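Local coordinates for putative membrane protein mmpL11 (Mycobacterium tuberculosis, PDB 4Y0L) that is a putative RND-family membrane protein whose periplasmic domain probably assists in moving lipids across the cell envelope, at residues Val2-Phe8 and Ala83-Gly88; Ala10-Ser14 and Phe43-Ser49; Ile22-Arg26 and Val38-Phe43; Arg28-Pro33 and Trp71-Leu76. All coordinates share one frame; numbering follows the deposited sequence.

All four contacts tie together one small alpha-beta domain with the strand and helix order of a ferredoxin-like fold. Contact 1 pairs the first and last strands of the sheet, with valines toward the helices and polar groups on the other side. Contact 4 is also partly buried and joins the two helices by tryptophan, apolar and arginine packing. Contacts 3 and 4 both draw on helix 19-29, but contact 3 is a surface contact, with just one buried residue among those that touch, and presses that helix against strand 37-43. Contact 2 is the most peripheral, a junction of two loops held mainly by one asparagine. It shares F43 with contact 3 and does not touch contact 4.

Contact 1 of 4, residues Val2-Phe8 and Ala83-Gly88; sequences VQVLVRF and AQVDVG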
loop_
_atom_site.group_PDB
_atom_site.type_symbol
_atom_site.label_atom_id
_atom_site.label_comp_id
_atom_site.label_asym_id
_atom_site.label_seq_id
_atom_site.Cartn_x
_atom_site.Cartn_y
_atom_site.Cartn_z
ATOM N N VAL A 2 -8.167 3.014 6.754
ATOM C CA VAL A 2 -7.265 1.869 6.813
ATOM C C VAL A 2 -5.878 2.261 6.309
ATOM O O VAL A 2 -5.748 2.889 5.259
ATOM C CB VAL A 2 -7.804 0.682 5.982
ATOM C CG1 VAL A 2 -6.892 -0.533 6.120
ATOM C CG2 VAL A 2 -9.218 0.329 6.415
ATOM N N GLN A 3 -4.851 1.882 7.066
ATOM C CA GLN A 3 -3.467 2.210 6.732
ATOM C C GLN A 3 -2.729 1.009 6.152
ATOM O O GLN A 3 -2.839 -0.101 6.669
ATOM C CB GLN A 3 -2.723 2.712 7.971
ATOM C CG GLN A 3 -3.229 4.029 8.520
ATOM C CD GLN A 3 -2.586 4.380 9.846
ATOM O OE1 GLN A 3 -2.895 3.781 10.878
ATOM N NE2 GLN A 3 -1.674 5.345 9.825
ATOM N N VAL A 4 -1.970 1.247 5.083
ATOM C CA VAL A 4 -1.132 0.218 4.473
ATOM C C VAL A 4 0.283 0.754 4.278
ATOM O O VAL A 4 0.480 1.798 3.658
ATOM C CB VAL A 4 -1.700 -0.254 3.119
ATOM C CG1 VAL A 4 -0.770 -1.272 2.462
ATOM C CG2 VAL A 4 -3.084 -0.851 3.308
ATOM N N LEU A 5 1.259 0.025 4.813
ATOM C CA LEU A 5 2.659 0.433 4.764
ATOM C C LEU A 5 3.460 -0.480 3.839
ATOM O O LEU A 5 3.414 -1.701 3.975
ATOM C CB LEU A 5 3.264 0.416 6.170
ATOM C CG LEU A 5 4.648 1.053 6.315
ATOM C CD1 LEU A 5 4.550 2.569 6.263
ATOM C CD2 LEU A 5 5.310 0.599 7.602
ATOM N N VAL A 6 4.195 0.122 2.907
ATOM C CA VAL A 6 5.003 -0.630 1.953
ATOM C C VAL A 6 6.484 -0.305 2.131
ATOM O O VAL A 6 6.888 0.849 2.000
ATOM C CB VAL A 6 4.591 -0.329 0.498
ATOM C CG1 VAL A 6 5.246 -1.320 -0.454
ATOM C CG2 VAL A 6 3.076 -0.378 0.348
ATOM N N ARG A 7 7.284 -1.328 2.426
ATOM C CA ARG A 7 8.724 -1.158 2.607
ATOM C C ARG A 7 9.492 -1.831 1.481
ATOM O O ARG A 7 9.146 -2.933 1.052
ATOM C CB ARG A 7 9.183 -1.728 3.955
ATOM C CG ARG A 7 8.651 -0.976 5.165
ATOM C CD ARG A 7 7.793 -1.865 6.047
ATOM N NE ARG A 7 8.582 -2.601 7.030
ATOM C CZ ARG A 7 8.143 -3.660 7.707
ATOM N NH1 ARG A 7 6.918 -4.126 7.501
ATOM N NH2 ARG A 7 8.933 -4.261 8.584
ATOM N N PHE A 8 10.537 -1.154 1.014
ATOM C CA PHE A 8 11.412 -1.679 -0.026
ATOM C C PHE A 8 12.805 -1.939 0.532
ATOM O O PHE A 8 13.250 -1.263 1.458
ATOM C CB PHE A 8 11.485 -0.707 -1.201
ATOM C CG PHE A 8 10.173 -0.505 -1.897
ATOM C CD1 PHE A 8 9.743 -1.400 -2.861
ATOM C CD2 PHE A 8 9.369 0.580 -1.587
ATOM C CE1 PHE A 8 8.535 -1.219 -3.506
ATOM C CE2 PHE A 8 8.160 0.767 -2.228
ATOM C CZ PHE A 8 7.742 -0.135 -3.191
ATOM N N ALA A 83 8.395 -6.573 -2.292
ATOM C CA ALA A 83 8.213 -5.512 -1.307
ATOM C C ALA A 83 7.406 -6.026 -0.120
ATOM O O ALA A 83 6.565 -6.913 -0.266
ATOM C CB ALA A 83 7.531 -4.309 -1.935
ATOM N N GLN A 84 7.675 -5.466 1.055
ATOM C CA GLN A 84 6.990 -5.864 2.277
ATOM C C GLN A 84 5.749 -5.003 2.489
ATOM O O GLN A 84 5.817 -3.781 2.379
ATOM C CB GLN A 84 7.935 -5.746 3.474
ATOM C CG GLN A 84 7.530 -6.572 4.682
ATOM C CD GLN A 84 8.592 -6.567 5.765
ATOM O OE1 GLN A 84 9.647 -5.948 5.615
ATOM N NE2 GLN A 84 8.320 -7.261 6.865
ATOM N N VAL A 85 4.622 -5.645 2.782
ATOM C CA VAL A 85 3.364 -4.940 3.016
ATOM C C VAL A 85 2.796 -5.290 4.387
ATOM O O VAL A 85 2.903 -6.427 4.844
ATOM C CB VAL A 85 2.317 -5.276 1.926
ATOM C CG1 VAL A 85 0.954 -4.663 2.259
ATOM C CG2 VAL A 85 2.785 -4.784 0.576
ATOM N N ASP A 86 2.193 -4.298 5.035
ATOM C CA ASP A 86 1.538 -4.492 6.322
ATOM C C ASP A 86 0.292 -3.624 6.415
ATOM O O ASP A 86 0.334 -2.434 6.103
ATOM C CB ASP A 86 2.492 -4.165 7.472
ATOM C CG ASP A 86 3.589 -5.198 7.633
ATOM O OD1 ASP A 86 3.369 -6.186 8.365
ATOM O OD2 ASP A 86 4.668 -5.022 7.029
ATOM N N VAL A 87 -0.812 -4.230 6.841
ATOM C CA VAL A 87 -2.070 -3.515 7.023
ATOM C C VAL A 87 -2.308 -3.239 8.506
ATOM O O VAL A 87 -2.228 -4.143 9.337
ATOM C CB VAL A 87 -3.262 -4.310 6.451
ATOM C CG1 VAL A 87 -4.545 -3.496 6.556
ATOM C CG2 VAL A 87 -3.000 -4.702 5.005
ATOM N N GLY A 88 -2.602 -1.985 8.831
ATOM C CA GLY A 88 -2.888 -1.603 10.200
ATOM C C GLY A 88 -4.248 -2.101 10.651
ATOM O O GLY A 88 -4.495 -2.273 11.845
HETATM O O HOH W 1 4.872 -3.029 5.449
#
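The R7 guanidinium stacks one face against the Q84 amide, the two planes 22° apart, with Q84 OE1 3.4 Å above the plane that holds R7 CZ. At its edge R7 NH1 makes a salt bridge to D86 OD2, though 2.5 Å is very short and the exact length doubtful, and a water lies in the guanidinium plane nearby. Bends at chi2 and chi3 bring the head across to the neighbouring strand, over Q84. These groups sit on an antiparallel strand pair of the ferredoxin-like fold, where central strand 2-7 meets edge strand 84-87. The sheet face that carries them, with L5, suits polar residues: R7 pairs in charge with D86 and lays its flat head on the Q84 amide. On the other face V4, V6, V85 and V87 meet helices 19-29 and 66-80, through I29, I25, A80, I69 and M72. Valine fits there because its branched carbon favours the extended backbone and fills the gap between sheet and helix. V4 CG1 touches V85 CG1 at 3.8 Å, and V2 CG1 reaches V87 CG1 at the same distance. Where the pairing ends, A83 CB approaches F8 CE1 obliquely at 3.6 Å. Both L5-D86 and R7-Q84 are hydrogen-bonded pairs, each joined by two backbone bonds, whereas V4-V87 and V6-V85 are non-hydrogen-bonded. The last bond runs from G88 N to Q3 O, 2.9 Å long and nearly straight at 173°.

Contact 2 of 4, residues Ala10-Ser14 and Phe43-Ser49; sequences AGGAS and FADDNGS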
loop_
_atom_site.group_PDB
_atom_site.type_symbol
_atom_site.label_atom_id
_atom_site.label_comp_id
_atom_site.label_asym_id
_atom_site.label_seq_id
_atom_site.Cartn_x
_atom_site.Cartn_y
_atom_site.Cartn_z
ATOM N N ALA A 10 15.737 -2.025 -1.330
ATOM C CA ALA A 10 16.776 -1.242 -1.994
ATOM C C ALA A 10 16.258 0.118 -2.444
ATOM O O ALA A 10 15.187 0.220 -3.046
ATOM C CB ALA A 10 17.333 -2.007 -3.183
ATOM N N GLY A 11 17.029 1.159 -2.152
ATOM C CA GLY A 11 16.696 2.497 -2.600
ATOM C C GLY A 11 15.522 3.091 -1.849
ATOM O O GLY A 11 14.888 2.422 -1.029
ATOM N N GLY A 12 15.230 4.355 -2.129
ATOM C CA GLY A 12 14.127 5.041 -1.485
ATOM C C GLY A 12 12.792 4.619 -2.058
ATOM O O GLY A 12 12.696 4.246 -3.230
ATOM N N ALA A 13 11.756 4.684 -1.225
ATOM C CA ALA A 13 10.415 4.282 -1.630
ATOM C C ALA A 13 9.915 5.109 -2.810
ATOM O O ALA A 13 9.182 4.607 -3.660
ATOM C CB ALA A 13 9.454 4.406 -0.458
ATOM N N SER A 14 10.324 6.374 -2.862
ATOM C CA SER A 14 9.865 7.284 -3.907
ATOM C C SER A 14 10.651 7.130 -5.206
ATOM O O SER A 14 10.397 7.849 -6.172
ATOM C CB SER A 14 9.957 8.736 -3.430
ATOM O OG SER A 14 11.302 9.170 -3.392
ATOM N N PHE A 43 5.333 9.480 1.672
ATOM C CA PHE A 43 6.685 8.993 1.892
ATOM C C PHE A 43 7.265 9.486 3.207
ATOM O O PHE A 43 7.268 10.684 3.492
ATOM C CB PHE A 43 7.586 9.416 0.736
ATOM C CG PHE A 43 7.222 8.777 -0.569
ATOM C CD1 PHE A 43 7.335 7.407 -0.733
ATOM C CD2 PHE A 43 6.764 9.538 -1.630
ATOM C CE1 PHE A 43 7.000 6.810 -1.929
ATOM C CE2 PHE A 43 6.431 8.943 -2.831
ATOM C CZ PHE A 43 6.547 7.578 -2.978
ATOM N N ALA A 44 7.748 8.544 4.010
ATOM C CA ALA A 44 8.474 8.874 5.226
ATOM C C ALA A 44 9.696 9.710 4.868
ATOM O O ALA A 44 10.287 9.530 3.802
ATOM C CB ALA A 44 8.881 7.609 5.963
ATOM N N ASP A 45 10.068 10.625 5.756
ATOM C CA ASP A 45 11.214 11.500 5.518
ATOM C C ASP A 45 12.490 10.674 5.366
ATOM O O ASP A 45 13.484 11.140 4.814
ATOM C CB ASP A 45 11.364 12.509 6.658
ATOM C CG ASP A 45 10.041 13.135 7.061
ATOM O OD1 ASP A 45 9.570 14.047 6.349
ATOM O OD2 ASP A 45 9.473 12.713 8.091
ATOM N N ASP A 46 12.440 9.443 5.867
ATOM C CA ASP A 46 13.529 8.486 5.716
ATOM C C ASP A 46 13.522 7.871 4.315
ATOM O O ASP A 46 14.540 7.366 3.839
ATOM C CB ASP A 46 13.405 7.389 6.776
ATOM C CG ASP A 46 14.614 6.477 6.824
ATOM O OD1 ASP A 46 15.714 6.916 6.425
ATOM O OD2 ASP A 46 14.464 5.320 7.270
ATOM N N ASN A 47 12.361 7.921 3.668
ATOM C CA ASN A 47 12.143 7.291 2.366
ATOM C C ASN A 47 12.345 5.780 2.449
ATOM O O ASN A 47 12.645 5.127 1.451
ATOM C CB ASN A 47 13.070 7.894 1.303
ATOM C CG ASN A 47 12.430 7.934 -0.086
ATOM O OD1 ASN A 47 11.268 7.565 -0.263
ATOM N ND2 ASN A 47 13.189 8.393 -1.071
ATOM N N GLY A 48 12.174 5.231 3.648
ATOM C CA GLY A 48 12.261 3.797 3.853
ATOM C C GLY A 48 10.959 3.104 3.498
ATOM O O GLY A 48 10.955 1.931 3.120
ATOM N N SER A 49 9.855 3.839 3.607
ATOM C CA SER A 49 8.530 3.269 3.382
ATOM C C SER A 49 7.569 4.258 2.733
ATOM O O SER A 49 7.856 5.453 2.629
ATOM C CB SER A 49 7.938 2.786 4.706
ATOM O OG SER A 49 7.841 3.855 5.631
#
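N47 closes the type I beta turn of the hairpin loop between strands 37-43 and 49-55 of the ferredoxin-like domain, and here it meets the loop that follows strand 2-7. This one residue does most of the joining. Its backbone has positive phi (61°), a conformation asparagine tolerates well, and both its main chain and its amide address the other loop. N47 O accepts A13 N at 2.9 Å, while the side-chain oxygen N47 OD1 takes S14 N at 3.0 Å. The same amide gives N47 ND2 to S14 OG (3.1 Å), so S14 is gripped through its backbone and its hydroxyl. A chi1 of 73° puts S14 OG between the backbone N and the carbonyl carbon, turned to N47 ND2. G12, which has no side chain, lets N47 ND2 come within 3.5 Å of G12 CA. Small A13 fits just as closely, its CB touching F43 CD1 at 3.7 Å. Independently of where its hydroxyl points, S14 lays CB over one face of the F43 ring in a CH-pi contact, S14 CB being 3.5 Å from the centroid of the F43 ring and only 10° off its normal.

Contact 3 of 4, residues Ile22-Arg26 and Val38-Phe43; sequences IAAIR and VAPPRF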
loop_
_atom_site.group_PDB
_atom_site.type_symbol
_atom_site.label_atom_id
_atom_site.label_comp_id
_atom_site.label_asym_id
_atom_site.label_seq_id
_atom_site.Cartn_x
_atom_site.Cartn_y
_atom_site.Cartn_z
ATOM N N ILE A 22 3.952 0.668 -6.163
ATOM C CA ILE A 22 3.091 1.459 -5.299
ATOM C C ILE A 22 1.763 1.727 -6.001
ATOM O O ILE A 22 0.703 1.716 -5.369
ATOM C CB ILE A 22 3.759 2.793 -4.905
ATOM C CG1 ILE A 22 4.975 2.522 -4.018
ATOM C CG2 ILE A 22 2.775 3.691 -4.169
ATOM C CD1 ILE A 22 5.829 3.746 -3.735
ATOM N N ALA A 23 1.824 1.971 -7.306
ATOM C CA ALA A 23 0.623 2.241 -8.092
ATOM C C ALA A 23 -0.260 0.999 -8.186
ATOM O O ALA A 23 -1.487 1.098 -8.168
ATOM C CB ALA A 23 1.000 2.729 -9.480
ATOM N N ALA A 24 0.370 -0.167 -8.281
ATOM C CA ALA A 24 -0.362 -1.429 -8.367
ATOM C C ALA A 24 -1.051 -1.745 -7.044
ATOM O O ALA A 24 -2.202 -2.170 -7.022
ATOM C CB ALA A 24 0.575 -2.565 -8.760
ATOM N N ILE A 25 -0.335 -1.539 -5.944
ATOM C CA ILE A 25 -0.892 -1.762 -4.613
ATOM C C ILE A 25 -2.049 -0.803 -4.364
ATOM O O ILE A 25 -3.090 -1.193 -3.840
ATOM C CB ILE A 25 0.183 -1.583 -3.517
ATOM C CG1 ILE A 25 1.233 -2.687 -3.634
ATOM C CG2 ILE A 25 -0.440 -1.623 -2.124
ATOM C CD1 ILE A 25 2.527 -2.381 -2.921
ATOM N N ARG A 26 -1.856 0.454 -4.745
ATOM C CA ARG A 26 -2.872 1.481 -4.572
ATOM C C ARG A 26 -4.155 1.124 -5.322
ATOM O O ARG A 26 -5.258 1.277 -4.798
ATOM C CB ARG A 26 -2.329 2.827 -5.052
ATOM C CG ARG A 26 -3.307 3.978 -4.914
ATOM C CD ARG A 26 -2.596 5.319 -5.013
ATOM N NE ARG A 26 -3.513 6.444 -4.818
ATOM C CZ ARG A 26 -3.974 7.234 -5.787
ATOM N NH1 ARG A 26 -3.609 7.053 -7.051
ATOM N NH2 ARG A 26 -4.804 8.224 -5.486
ATOM N N VAL A 38 -8.603 6.254 -2.021
ATOM C CA VAL A 38 -7.241 5.889 -1.658
ATOM C C VAL A 38 -6.329 7.091 -1.860
ATOM O O VAL A 38 -6.243 7.637 -2.959
ATOM C CB VAL A 38 -6.710 4.718 -2.491
ATOM C CG1 VAL A 38 -5.403 4.218 -1.905
ATOM C CG2 VAL A 38 -7.722 3.586 -2.546
ATOM N N ALA A 39 -5.658 7.498 -0.790
ATOM C CA ALA A 39 -4.721 8.611 -0.846
ATOM C C ALA A 39 -3.518 8.254 -1.713
ATOM O O ALA A 39 -3.167 7.081 -1.830
ATOM C CB ALA A 39 -4.266 8.983 0.554
ATOM N N PRO A 40 -2.881 9.266 -2.327
ATOM C CA PRO A 40 -1.583 9.004 -2.958
ATOM C C PRO A 40 -0.569 8.595 -1.900
ATOM O O PRO A 40 -0.801 8.854 -0.718
ATOM C CB PRO A 40 -1.212 10.347 -3.599
ATOM C CG PRO A 40 -2.487 11.120 -3.667
ATOM C CD PRO A 40 -3.315 10.659 -2.516
ATOM N N PRO A 41 0.540 7.963 -2.310
ATOM C CA PRO A 41 1.507 7.481 -1.321
ATOM C C PRO A 41 2.150 8.611 -0.531
ATOM O O PRO A 41 2.557 9.620 -1.104
ATOM C CB PRO A 41 2.547 6.748 -2.176
ATOM C CG PRO A 41 2.430 7.365 -3.526
ATOM C CD PRO A 41 0.978 7.694 -3.688
ATOM N N ARG A 42 2.214 8.434 0.784
ATOM C CA ARG A 42 2.921 9.360 1.657
ATOM C C ARG A 42 4.270 8.769 2.024
ATOM O O ARG A 42 4.344 7.689 2.607
ATOM C CB ARG A 42 2.109 9.649 2.916
ATOM C CG ARG A 42 1.682 11.094 3.041
ATOM C CD ARG A 42 0.762 11.293 4.231
ATOM N NE ARG A 42 -0.537 10.656 4.023
ATOM C CZ ARG A 42 -1.528 11.189 3.314
ATOM N NH1 ARG A 42 -1.380 12.375 2.735
ATOM N NH2 ARG A 42 -2.673 10.533 3.182
ATOM N N PHE A 43 5.333 9.480 1.672
ATOM C CA PHE A 43 6.685 8.993 1.892
ATOM C C PHE A 43 7.265 9.486 3.207
ATOM O O PHE A 43 7.268 10.684 3.492
ATOM C CB PHE A 43 7.586 9.416 0.736
ATOM C CG PHE A 43 7.222 8.777 -0.569
ATOM C CD1 PHE A 43 7.335 7.407 -0.733
ATOM C CD2 PHE A 43 6.764 9.538 -1.630
ATOM C CE1 PHE A 43 7.000 6.810 -1.929
ATOM C CE2 PHE A 43 6.431 8.943 -2.831
ATOM C CZ PHE A 43 6.547 7.578 -2.978
#
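R26 reaches from helix 19-29 across to the carbonyls of V38 and A39 on the outermost strand 37-43. Its CG stands anti to the backbone N (chi1 -180°) and the chain stays extended as far as NE, which carries the guanidinium away from the helix and across the strand, up to those carbonyls. On the way R26 CG rests against V38 CG1 at 3.7 Å, the two side chains running antiparallel where they meet. The methylenes of an arginine suit such a place: they cover an apolar neighbour while the charged head goes on to polar atoms. R26 NH2 then donates to V38 O (3.0 Å), and R26 NE to A39 O (3.1 Å). The second donor lies well above the A39 carbonyl plane, 59° out of it, so this bond is less well directed than the first. Two bonds from different nitrogens restrict rotation of the head.

One turn earlier on the helix, I22 makes the apolar half. Its CG2 is the branch anti to the backbone N, and it meets P41 CB at 3.7 Å; the other branch runs out through CG1 to CD1, which arrives at the edge of the F43 ring, 3.7 Å from F43 CE1. Branched isoleucine can thus touch the rigid proline and the aromatic together. P41 also packs on L52 of the adjacent strand. Helix 19-29 is the first of two helices on one face of the sheet, and its covering of the strand that follows it belongs to the beta-alpha-beta-beta-alpha-beta order (strand order 2-3-1-4) of the ferredoxin-like fold.

Contact 4 of 4, residues Arg28-Pro33 and Trp71-Leu76; sequences RIAQAP and WMRTQL
R28 leaves helix 19-29 and meets three residues of helix 66-80 in turn. Its CB and CG both lie 3.7 Å from L76 CD2, so the aliphatic start of the chain packs on leucine. A bend at chi2 (73°) then turns it toward W71, whose CH2 is 4.0 Å from R28 NE. At the tip, W71 CZ2 lies over one face of the guanidinium, offset toward its rim and 3.6 Å from R28 CZ. The two planes stand 73° apart, so the indole presents its rim and the groups are not stacked. R28 NH2 donates to Q75 OE1 at 3.2 Å, an oxygen that also receives R78 NE, while R28 NH1 bonds to Q31 OE1 in its own segment. A long arginine is well placed here, since it can pack on leucine and tryptophan and still satisfy two amides.

The W71 indole lies between residues of both segments. A32 CA and P33 CD make CH-pi contacts on one of its faces, A32 CA being 3.8 Å from the centroid of the W71 six-membered ring. Q75 CG covers the opposite face. Small A32 admits the broad ring, and proline turns its CD hydrogens toward the five-membered ring. Deeper in, I29 CG2 touches M72 CE (3.8 Å), and I29 CG1 touches L76 CD1; I29 and M72 also reach V4 of the sheet. Two helices packed side by side on the same face of a four-stranded antiparallel sheet are characteristic of the ferredoxin-like fold, which the periplasmic domains of RND transporters commonly use.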
loop_
_atom_site.group_PDB
_atom_site.type_symbol
_atom_site.label_atom_id
_atom_site.label_comp_id
_atom_site.label_asym_id
_atom_site.label_seq_id
_atom_site.Cartn_x
_atom_site.Cartn_y
_atom_site.Cartn_z
ATOM N N ARG A 28 -5.200 -1.865 -6.193
ATOM C CA ARG A 28 -5.848 -3.038 -5.617
ATOM C C ARG A 28 -6.594 -2.672 -4.335
ATOM O O ARG A 28 -7.638 -3.248 -4.028
ATOM C CB ARG A 28 -4.821 -4.136 -5.331
ATOM C CG ARG A 28 -5.434 -5.503 -5.041
ATOM C CD ARG A 28 -5.983 -6.145 -6.305
ATOM N NE ARG A 28 -6.594 -7.452 -6.050
ATOM C CZ ARG A 28 -7.896 -7.726 -6.142
ATOM N NH1 ARG A 28 -8.774 -6.794 -6.498
ATOM N NH2 ARG A 28 -8.325 -8.952 -5.883
ATOM N N ILE A 29 -6.051 -1.716 -3.588
ATOM C CA ILE A 29 -6.701 -1.224 -2.377
ATOM C C ILE A 29 -8.049 -0.599 -2.720
ATOM O O ILE A 29 -9.036 -0.806 -2.016
ATOM C CB ILE A 29 -5.817 -0.188 -1.643
ATOM C CG1 ILE A 29 -4.601 -0.878 -1.025
ATOM C CG2 ILE A 29 -6.603 0.532 -0.541
ATOM C CD1 ILE A 29 -3.511 0.074 -0.577
ATOM N N ALA A 30 -8.086 0.163 -3.809
ATOM C CA ALA A 30 -9.302 0.851 -4.226
ATOM C C ALA A 30 -10.401 -0.134 -4.612
ATOM O O ALA A 30 -11.576 0.228 -4.663
ATOM C CB ALA A 30 -9.004 1.784 -5.386
ATOM N N GLN A 31 -10.014 -1.377 -4.888
ATOM C CA GLN A 31 -10.966 -2.422 -5.248
ATOM C C GLN A 31 -11.509 -3.149 -4.020
ATOM O O GLN A 31 -12.458 -3.927 -4.123
ATOM C CB GLN A 31 -10.312 -3.426 -6.196
ATOM C CG GLN A 31 -10.324 -2.995 -7.654
ATOM C CD GLN A 31 -9.440 -3.865 -8.529
ATOM O OE1 GLN A 31 -8.653 -4.670 -8.031
ATOM N NE2 GLN A 31 -9.570 -3.706 -9.841
ATOM N N ALA A 32 -10.906 -2.897 -2.863
ATOM C CA ALA A 32 -11.319 -3.553 -1.627
ATOM C C ALA A 32 -12.760 -3.186 -1.265
ATOM O O ALA A 32 -13.258 -2.138 -1.681
ATOM C CB ALA A 32 -10.376 -3.180 -0.494
ATOM N N PRO A 33 -13.438 -4.053 -0.495
ATOM C CA PRO A 33 -14.824 -3.776 -0.100
ATOM C C PRO A 33 -14.968 -2.486 0.702
ATOM O O PRO A 33 -14.119 -2.178 1.534
ATOM C CB PRO A 33 -15.199 -4.993 0.758
ATOM C CG PRO A 33 -13.901 -5.609 1.161
ATOM C CD PRO A 33 -12.968 -5.346 0.028
ATOM N N TRP A 71 -9.185 -8.812 3.905
ATOM C CA TRP A 71 -9.185 -8.867 2.449
ATOM C C TRP A 71 -7.850 -8.372 1.897
ATOM O O TRP A 71 -7.258 -9.000 1.022
ATOM C CB TRP A 71 -10.338 -8.031 1.887
ATOM C CG TRP A 71 -10.467 -8.090 0.396
ATOM C CD1 TRP A 71 -11.314 -8.884 -0.320
ATOM C CD2 TRP A 71 -9.731 -7.319 -0.564
ATOM N NE1 TRP A 71 -11.151 -8.658 -1.665
ATOM C CE2 TRP A 71 -10.186 -7.703 -1.842
ATOM C CE3 TRP A 71 -8.732 -6.345 -0.467
ATOM C CZ2 TRP A 71 -9.677 -7.147 -3.012
ATOM C CZ3 TRP A 71 -8.227 -5.795 -1.633
ATOM C CH2 TRP A 71 -8.701 -6.197 -2.888
ATOM N N MET A 72 -7.381 -7.245 2.421
ATOM C CA MET A 72 -6.125 -6.652 1.975
ATOM C C MET A 72 -4.930 -7.544 2.302
ATOM O O MET A 72 -4.044 -7.737 1.470
ATOM C CB MET A 72 -5.934 -5.276 2.612
ATOM C CG MET A 72 -6.879 -4.215 2.079
ATOM S SD MET A 72 -6.573 -2.595 2.799
ATOM C CE MET A 72 -8.006 -1.696 2.214
ATOM N N ARG A 73 -4.912 -8.088 3.515
ATOM C CA ARG A 73 -3.820 -8.954 3.949
ATOM C C ARG A 73 -3.741 -10.234 3.120
ATOM O O ARG A 73 -2.726 -10.930 3.134
ATOM C CB ARG A 73 -3.981 -9.301 5.430
ATOM C CG ARG A 73 -3.626 -8.157 6.362
ATOM C CD ARG A 73 -4.007 -8.461 7.800
ATOM N NE ARG A 73 -3.543 -7.414 8.706
ATOM C CZ ARG A 73 -3.975 -7.250 9.953
ATOM N NH1 ARG A 73 -4.895 -8.060 10.459
ATOM N NH2 ARG A 73 -3.487 -6.266 10.694
ATOM N N THR A 74 -4.816 -10.532 2.397
ATOM C CA THR A 74 -4.886 -11.722 1.559
ATOM C C THR A 74 -4.521 -11.415 0.109
ATOM O O THR A 74 -3.938 -12.251 -0.581
ATOM C CB THR A 74 -6.302 -12.342 1.599
ATOM O OG1 THR A 74 -6.651 -12.664 2.951
ATOM C CG2 THR A 74 -6.375 -13.604 0.747
ATOM N N GLN A 75 -4.858 -10.210 -0.342
ATOM C CA GLN A 75 -4.796 -9.872 -1.762
ATOM C C GLN A 75 -3.587 -9.022 -2.150
ATOM O O GLN A 75 -3.065 -9.151 -3.256
ATOM C CB GLN A 75 -6.077 -9.138 -2.169
ATOM C CG GLN A 75 -7.334 -9.972 -2.017
ATOM C CD GLN A 75 -7.342 -11.185 -2.923
ATOM O OE1 GLN A 75 -6.886 -11.122 -4.066
ATOM N NE2 GLN A 75 -7.856 -12.300 -2.415
ATOM N N LEU A 76 -3.150 -8.151 -1.247
ATOM C CA LEU A 76 -2.086 -7.202 -1.564
ATOM C C LEU A 76 -0.688 -7.825 -1.660
ATOM O O LEU A 76 0.148 -7.328 -2.417
ATOM C CB LEU A 76 -2.071 -6.074 -0.531
ATOM C CG LEU A 76 -3.357 -5.245 -0.418
ATOM C CD1 LEU A 76 -3.151 -4.081 0.538
ATOM C CD2 LEU A 76 -3.838 -4.740 -1.773
#